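Local coordinates for protein thermostable carboxypeptidase 1 (Pyrococcus furiosus, PDB 1KA2) that removes amino acids one by one from the C-terminus of peptides, as a homodimeric, cobalt-dependent M32 metallocarboxypeptidase of broad specificity that spares proline, glycine and acidic residues, at residues G310-L323 and N332-I344. Numbering follows the deposited sequence.
Sequences GRSKEFVELIYPVL and NYTPEDVYLYFNI
Arg311 meets Phe342 and Asn343 through two bonds running in opposite senses. Its NH1 donates to Phe342 O at 2.6 Å, in the guanidinium plane but tilted 29° from that of the carbonyl, while Asn343 ND2 reaches Arg311 O at 2.9 Å, on a lone pair. ND2 also donates to Tyr339 O, so two carbonyls, one from each segment, fix the amide's rotation; Asn307 takes Arg311 NE, and Lys497 is a second donor to Arg311 O. Lys313 leaves with CG anti to the backbone N (chi1 -175°) and bends at chi2, which carries CD past Tyr339 CD1 at 3.6 Å and lets NZ form a salt bridge with Glu336 OE2 at 2.6 Å, met from above the carboxylate plane. Val316 is a knob in the hole formed by Pro335, Val338, Tyr339 and Phe342, with CG1 3.9 Å from Val338 CB and CG2 against Phe342 CD2. One face of the Tyr320 ring receives Pro335 CD in a CH-pi contact, 3.7 Å from the centroid, and OH donates in the carbonyl plane to Tyr333 O. With an alanine here, the Tyr333 carbonyl is likely to lose this donor and Pro335 the ring face it packs on. Leu323 CD1 meets Val338 CG1 tip to tip at 4.0 Å. Thr334 and Asp337 form a capping box at the start of helix 335-342. With axes 9.4 Å apart at 128°, this is a crossed pair of consecutive helices in the largely helical M32 fold, packed beside the HEXXH-bearing helix 261-278, which Arg311, Leu323 and Phe342 touch.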
loop_
_atom_site.group_PDB
_atom_site.type_symbol
_atom_site.label_atom_id
_atom_site.label_comp_id
_atom_site.label_asym_id
_atom_site.label_seq_id
_atom_site.Cartn_x
_atom_site.Cartn_y
_atom_site.Cartn_z
ATOM N N GLY A 310 -27.857 -4.403 12.549
ATOM C CA GLY A 310 -26.982 -4.835 13.624
ATOM C C GLY A 310 -27.502 -4.778 15.049
ATOM O O GLY A 310 -27.056 -5.554 15.885
ATOM N N ARG A 311 -28.433 -3.878 15.345
ATOM C CA ARG A 311 -28.961 -3.789 16.705
ATOM C C ARG A 311 -30.367 -4.385 16.794
ATOM O O ARG A 311 -31.026 -4.292 17.832
ATOM C CB ARG A 311 -28.974 -2.331 17.197
ATOM C CG ARG A 311 -27.599 -1.735 17.431
ATOM C CD ARG A 311 -27.720 -0.329 17.984
ATOM N NE ARG A 311 -26.479 0.416 17.804
ATOM C CZ ARG A 311 -25.425 0.363 18.606
ATOM N NH1 ARG A 311 -25.434 -0.398 19.680
ATOM N NH2 ARG A 311 -24.347 1.072 18.318
ATOM N N SER A 312 -30.816 -4.994 15.698
ATOM C CA SER A 312 -32.139 -5.614 15.654
ATOM C C SER A 312 -32.104 -6.967 16.370
ATOM O O SER A 312 -31.063 -7.631 16.418
ATOM C CB SER A 312 -32.602 -5.817 14.204
ATOM O OG SER A 312 -31.936 -6.909 13.605
ATOM N N LYS A 313 -33.242 -7.378 16.918
ATOM C CA LYS A 313 -33.331 -8.648 17.636
ATOM C C LYS A 313 -32.921 -9.832 16.758
ATOM O O LYS A 313 -32.278 -10.775 17.223
ATOM C CB LYS A 313 -34.757 -8.840 18.129
ATOM C CG LYS A 313 -34.946 -10.054 18.992
ATOM C CD LYS A 313 -34.124 -9.903 20.241
ATOM C CE LYS A 313 -34.371 -11.020 21.226
ATOM N NZ LYS A 313 -33.665 -10.714 22.492
ATOM N N GLU A 314 -33.297 -9.766 15.484
ATOM C CA GLU A 314 -32.979 -10.820 14.530
ATOM C C GLU A 314 -31.474 -11.012 14.318
ATOM O O GLU A 314 -30.977 -12.138 14.312
ATOM C CB GLU A 314 -33.652 -10.537 13.184
ATOM C CG GLU A 314 -35.171 -10.538 13.183
ATOM C CD GLU A 314 -35.774 -9.333 13.893
ATOM O OE1 GLU A 314 -35.246 -8.205 13.742
ATOM O OE2 GLU A 314 -36.790 -9.530 14.587
ATOM N N PHE A 315 -30.747 -9.914 14.136
ATOM C CA PHE A 315 -29.300 -10.011 13.939
ATOM C C PHE A 315 -28.682 -10.650 15.187
ATOM O O PHE A 315 -27.742 -11.435 15.105
ATOM C CB PHE A 315 -28.684 -8.619 13.687
ATOM C CG PHE A 315 -27.206 -8.662 13.380
ATOM C CD1 PHE A 315 -26.756 -9.054 12.123
ATOM C CD2 PHE A 315 -26.271 -8.385 14.374
ATOM C CE1 PHE A 315 -25.394 -9.187 11.860
ATOM C CE2 PHE A 315 -24.907 -8.512 14.127
ATOM C CZ PHE A 315 -24.465 -8.916 12.859
ATOM N N VAL A 316 -29.242 -10.332 16.347
ATOM C CA VAL A 316 -28.752 -10.881 17.604
ATOM C C VAL A 316 -28.949 -12.397 17.675
ATOM O O VAL A 316 -28.066 -13.125 18.149
ATOM C CB VAL A 316 -29.443 -10.206 18.821
ATOM C CG1 VAL A 316 -29.242 -11.061 20.083
ATOM C CG2 VAL A 316 -28.867 -8.789 19.003
ATOM N N GLU A 317 -30.118 -12.866 17.234
ATOM C CA GLU A 317 -30.418 -14.301 17.241
ATOM C C GLU A 317 -29.503 -15.023 16.265
ATOM O O GLU A 317 -29.021 -16.106 16.554
ATOM C CB GLU A 317 -31.875 -14.563 16.856
ATOM C CG GLU A 317 -32.883 -14.087 17.881
ATOM C CD GLU A 317 -34.322 -14.185 17.391
ATOM O OE1 GLU A 317 -35.236 -13.819 18.166
ATOM O OE2 GLU A 317 -34.525 -14.623 16.237
ATOM N N LEU A 318 -29.257 -14.400 15.118
ATOM C CA LEU A 318 -28.392 -14.962 14.085
ATOM C C LEU A 318 -26.947 -15.183 14.521
ATOM O O LEU A 318 -26.325 -16.187 14.173
ATOM C CB LEU A 318 -28.394 -14.039 12.864
ATOM C CG LEU A 318 -27.316 -14.349 11.816
ATOM C CD1 LEU A 318 -27.552 -15.752 11.241
ATOM C CD2 LEU A 318 -27.345 -13.274 10.722
ATOM N N ILE A 319 -26.416 -14.226 15.273
ATOM C CA ILE A 319 -25.030 -14.279 15.737
ATOM C C ILE A 319 -24.866 -14.937 17.110
ATOM O O ILE A 319 -23.769 -15.390 17.477
ATOM C CB ILE A 319 -24.440 -12.850 15.820
ATOM C CG1 ILE A 319 -24.879 -12.037 14.605
ATOM C CG2 ILE A 319 -22.917 -12.904 15.885
ATOM C CD1 ILE A 319 -24.591 -12.683 13.270
ATOM N N TYR A 320 -25.962 -14.992 17.862
ATOM C CA TYR A 320 -25.949 -15.559 19.206
ATOM C C TYR A 320 -25.154 -16.862 19.332
ATOM O O TYR A 320 -24.266 -16.975 20.180
ATOM C CB TYR A 320 -27.386 -15.777 19.710
ATOM C CG TYR A 320 -27.435 -16.263 21.133
ATOM C CD1 TYR A 320 -26.964 -15.464 22.172
ATOM C CD2 TYR A 320 -27.890 -17.547 21.438
ATOM C CE1 TYR A 320 -26.936 -15.927 23.476
ATOM C CE2 TYR A 320 -27.867 -18.024 22.745
ATOM C CZ TYR A 320 -27.386 -17.207 23.759
ATOM O OH TYR A 320 -27.343 -17.658 25.058
ATOM N N PRO A 321 -25.457 -17.863 18.492
ATOM C CA PRO A 321 -24.702 -19.116 18.607
ATOM C C PRO A 321 -23.193 -18.954 18.421
ATOM O O PRO A 321 -22.401 -19.622 19.091
ATOM C CB PRO A 321 -25.354 -20.020 17.554
ATOM C CG PRO A 321 -25.994 -19.056 16.591
ATOM C CD PRO A 321 -26.522 -17.972 17.481
ATOM N N VAL A 322 -22.804 -18.055 17.522
ATOM C CA VAL A 322 -21.397 -17.802 17.249
ATOM C C VAL A 322 -20.715 -17.158 18.447
ATOM O O VAL A 322 -19.546 -17.429 18.733
ATOM C CB VAL A 322 -21.235 -16.889 16.029
ATOM C CG1 VAL A 322 -19.762 -16.615 15.773
ATOM C CG2 VAL A 322 -21.874 -17.552 14.821
ATOM N N LEU A 323 -21.451 -16.296 19.139
ATOM C CA LEU A 323 -20.927 -15.629 20.323
ATOM C C LEU A 323 -20.654 -16.679 21.407
ATOM O O LEU A 323 -19.636 -16.630 22.096
ATOM C CB LEU A 323 -21.941 -14.595 20.841
ATOM C CG LEU A 323 -22.221 -13.341 20.006
ATOM C CD1 LEU A 323 -23.197 -12.438 20.763
ATOM C CD2 LEU A 323 -20.923 -12.588 19.730
ATOM N N ASN A 332 -23.175 -17.282 30.391
ATOM C CA ASN A 332 -23.891 -16.689 31.505
ATOM C C ASN A 332 -24.938 -15.698 31.012
ATOM O O ASN A 332 -25.624 -15.071 31.819
ATOM C CB ASN A 332 -22.911 -15.967 32.436
ATOM C CG ASN A 332 -21.975 -16.914 33.141
ATOM O OD1 ASN A 332 -22.410 -17.748 33.935
ATOM N ND2 ASN A 332 -20.681 -16.796 32.860
ATOM N N TYR A 333 -25.041 -15.534 29.695
ATOM C CA TYR A 333 -26.019 -14.605 29.145
ATOM C C TYR A 333 -26.935 -15.220 28.095
ATOM O O TYR A 333 -26.585 -16.199 27.429
ATOM C CB TYR A 333 -25.328 -13.368 28.556
ATOM C CG TYR A 333 -24.391 -12.672 29.510
ATOM C CD1 TYR A 333 -23.071 -13.101 29.653
ATOM C CD2 TYR A 333 -24.829 -11.599 30.291
ATOM C CE1 TYR A 333 -22.203 -12.476 30.551
ATOM C CE2 TYR A 333 -23.967 -10.968 31.193
ATOM C CZ TYR A 333 -22.659 -11.410 31.314
ATOM O OH TYR A 333 -21.806 -10.777 32.182
ATOM N N THR A 334 -28.115 -14.624 27.950
ATOM C CA THR A 334 -29.103 -15.095 26.983
ATOM C C THR A 334 -29.155 -14.122 25.810
ATOM O O THR A 334 -28.574 -13.036 25.869
ATOM C CB THR A 334 -30.499 -15.128 27.603
ATOM O OG1 THR A 334 -31.036 -13.799 27.617
ATOM C CG2 THR A 334 -30.421 -15.647 29.030
ATOM N N PRO A 335 -29.845 -14.499 24.721
ATOM C CA PRO A 335 -29.947 -13.613 23.558
ATOM C C PRO A 335 -30.631 -12.272 23.855
ATOM O O PRO A 335 -30.391 -11.283 23.152
ATOM C CB PRO A 335 -30.710 -14.461 22.529
ATOM C CG PRO A 335 -31.404 -15.494 23.358
ATOM C CD PRO A 335 -30.398 -15.825 24.412
ATOM N N GLU A 336 -31.480 -12.238 24.883
ATOM C CA GLU A 336 -32.153 -10.990 25.262
ATOM C C GLU A 336 -31.109 -10.111 25.939
ATOM O O GLU A 336 -31.117 -8.891 25.798
ATOM C CB GLU A 336 -33.314 -11.248 26.234
ATOM C CG GLU A 336 -34.710 -11.102 25.623
ATOM C CD GLU A 336 -35.042 -9.678 25.180
ATOM O OE1 GLU A 336 -35.006 -8.755 26.023
ATOM O OE2 GLU A 336 -35.353 -9.481 23.983
ATOM N N ASP A 337 -30.212 -10.746 26.681
ATOM C CA ASP A 337 -29.144 -10.032 27.363
ATOM C C ASP A 337 -28.272 -9.345 26.322
ATOM O O ASP A 337 -27.801 -8.231 26.531
ATOM C CB ASP A 337 -28.290 -11.002 28.183
ATOM C CG ASP A 337 -28.838 -11.230 29.578
ATOM O OD1 ASP A 337 -28.480 -12.257 30.194
ATOM O OD2 ASP A 337 -29.611 -10.375 30.061
ATOM N N VAL A 338 -28.058 -10.023 25.200
ATOM C CA VAL A 338 -27.246 -9.462 24.135
ATOM C C VAL A 338 -28.037 -8.345 23.480
ATOM O O VAL A 338 -27.481 -7.306 23.126
ATOM C CB VAL A 338 -26.867 -10.528 23.076
ATOM C CG1 VAL A 338 -26.024 -9.889 21.977
ATOM C CG2 VAL A 338 -26.086 -11.676 23.741
ATOM N N TYR A 339 -29.342 -8.555 23.330
ATOM C CA TYR A 339 -30.179 -7.531 22.729
ATOM C C TYR A 339 -30.122 -6.234 23.539
ATOM O O TYR A 339 -29.740 -5.195 23.007
ATOM C CB TYR A 339 -31.637 -7.977 22.628
ATOM C CG TYR A 339 -32.485 -6.930 21.953
ATOM C CD1 TYR A 339 -32.445 -6.763 20.571
ATOM C CD2 TYR A 339 -33.262 -6.044 22.701
ATOM C CE1 TYR A 339 -33.155 -5.734 19.946
ATOM C CE2 TYR A 339 -33.971 -5.009 22.088
ATOM C CZ TYR A 339 -33.915 -4.859 20.714
ATOM O OH TYR A 339 -34.606 -3.831 20.105
ATOM N N LEU A 340 -30.505 -6.293 24.815
ATOM C CA LEU A 340 -30.497 -5.103 25.670
ATOM C C LEU A 340 -29.122 -4.425 25.657
ATOM O O LEU A 340 -29.013 -3.201 25.665
ATOM C CB LEU A 340 -30.894 -5.479 27.108
ATOM C CG LEU A 340 -32.320 -6.031 27.308
ATOM C CD1 LEU A 340 -32.493 -6.505 28.746
ATOM C CD2 LEU A 340 -33.362 -4.957 26.973
ATOM N N TYR A 341 -28.076 -5.242 25.630
ATOM C CA TYR A 341 -26.701 -4.762 25.596
ATOM C C TYR A 341 -26.484 -3.923 24.330
ATOM O O TYR A 341 -25.997 -2.793 24.402
ATOM C CB TYR A 341 -25.774 -5.982 25.630
ATOM C CG TYR A 341 -24.312 -5.730 25.377
ATOM C CD1 TYR A 341 -23.631 -4.697 26.026
ATOM C CD2 TYR A 341 -23.590 -6.566 24.525
ATOM C CE1 TYR A 341 -22.267 -4.506 25.830
ATOM C CE2 TYR A 341 -22.228 -6.389 24.321
ATOM C CZ TYR A 341 -21.569 -5.358 24.977
ATOM O OH TYR A 341 -20.214 -5.198 24.784
ATOM N N PHE A 342 -26.882 -4.467 23.181
ATOM C CA PHE A 342 -26.731 -3.780 21.895
ATOM C C PHE A 342 -27.591 -2.527 21.746
ATOM O O PHE A 342 -27.383 -1.741 20.827
ATOM C CB PHE A 342 -27.092 -4.730 20.744
ATOM C CG PHE A 342 -25.959 -5.608 20.278
ATOM C CD1 PHE A 342 -24.939 -5.985 21.142
ATOM C CD2 PHE A 342 -25.944 -6.096 18.972
ATOM C CE1 PHE A 342 -23.927 -6.833 20.714
ATOM C CE2 PHE A 342 -24.937 -6.945 18.537
ATOM C CZ PHE A 342 -23.926 -7.313 19.412
ATOM N N ASN A 343 -28.556 -2.338 22.638
ATOM C CA ASN A 343 -29.456 -1.197 22.532
ATOM C C ASN A 343 -29.535 -0.303 23.749
ATOM O O ASN A 343 -30.486 0.455 23.899
ATOM C CB ASN A 343 -30.853 -1.692 22.183
ATOM C CG ASN A 343 -30.951 -2.190 20.761
ATOM O OD1 ASN A 343 -31.363 -1.460 19.874
ATOM N ND2 ASN A 343 -30.555 -3.437 20.536
ATOM N N ILE A 344 -28.543 -0.388 24.621
ATOM C CA ILE A 344 -28.529 0.450 25.801
ATOM C C ILE A 344 -28.747 1.905 25.392
ATOM O O ILE A 344 -28.450 2.305 24.260
ATOM C CB ILE A 344 -27.193 0.302 26.547
ATOM C CG1 ILE A 344 -27.184 -1.031 27.295
ATOM C CG2 ILE A 344 -26.981 1.465 27.499
ATOM C CD1 ILE A 344 -25.950 -1.262 28.113
#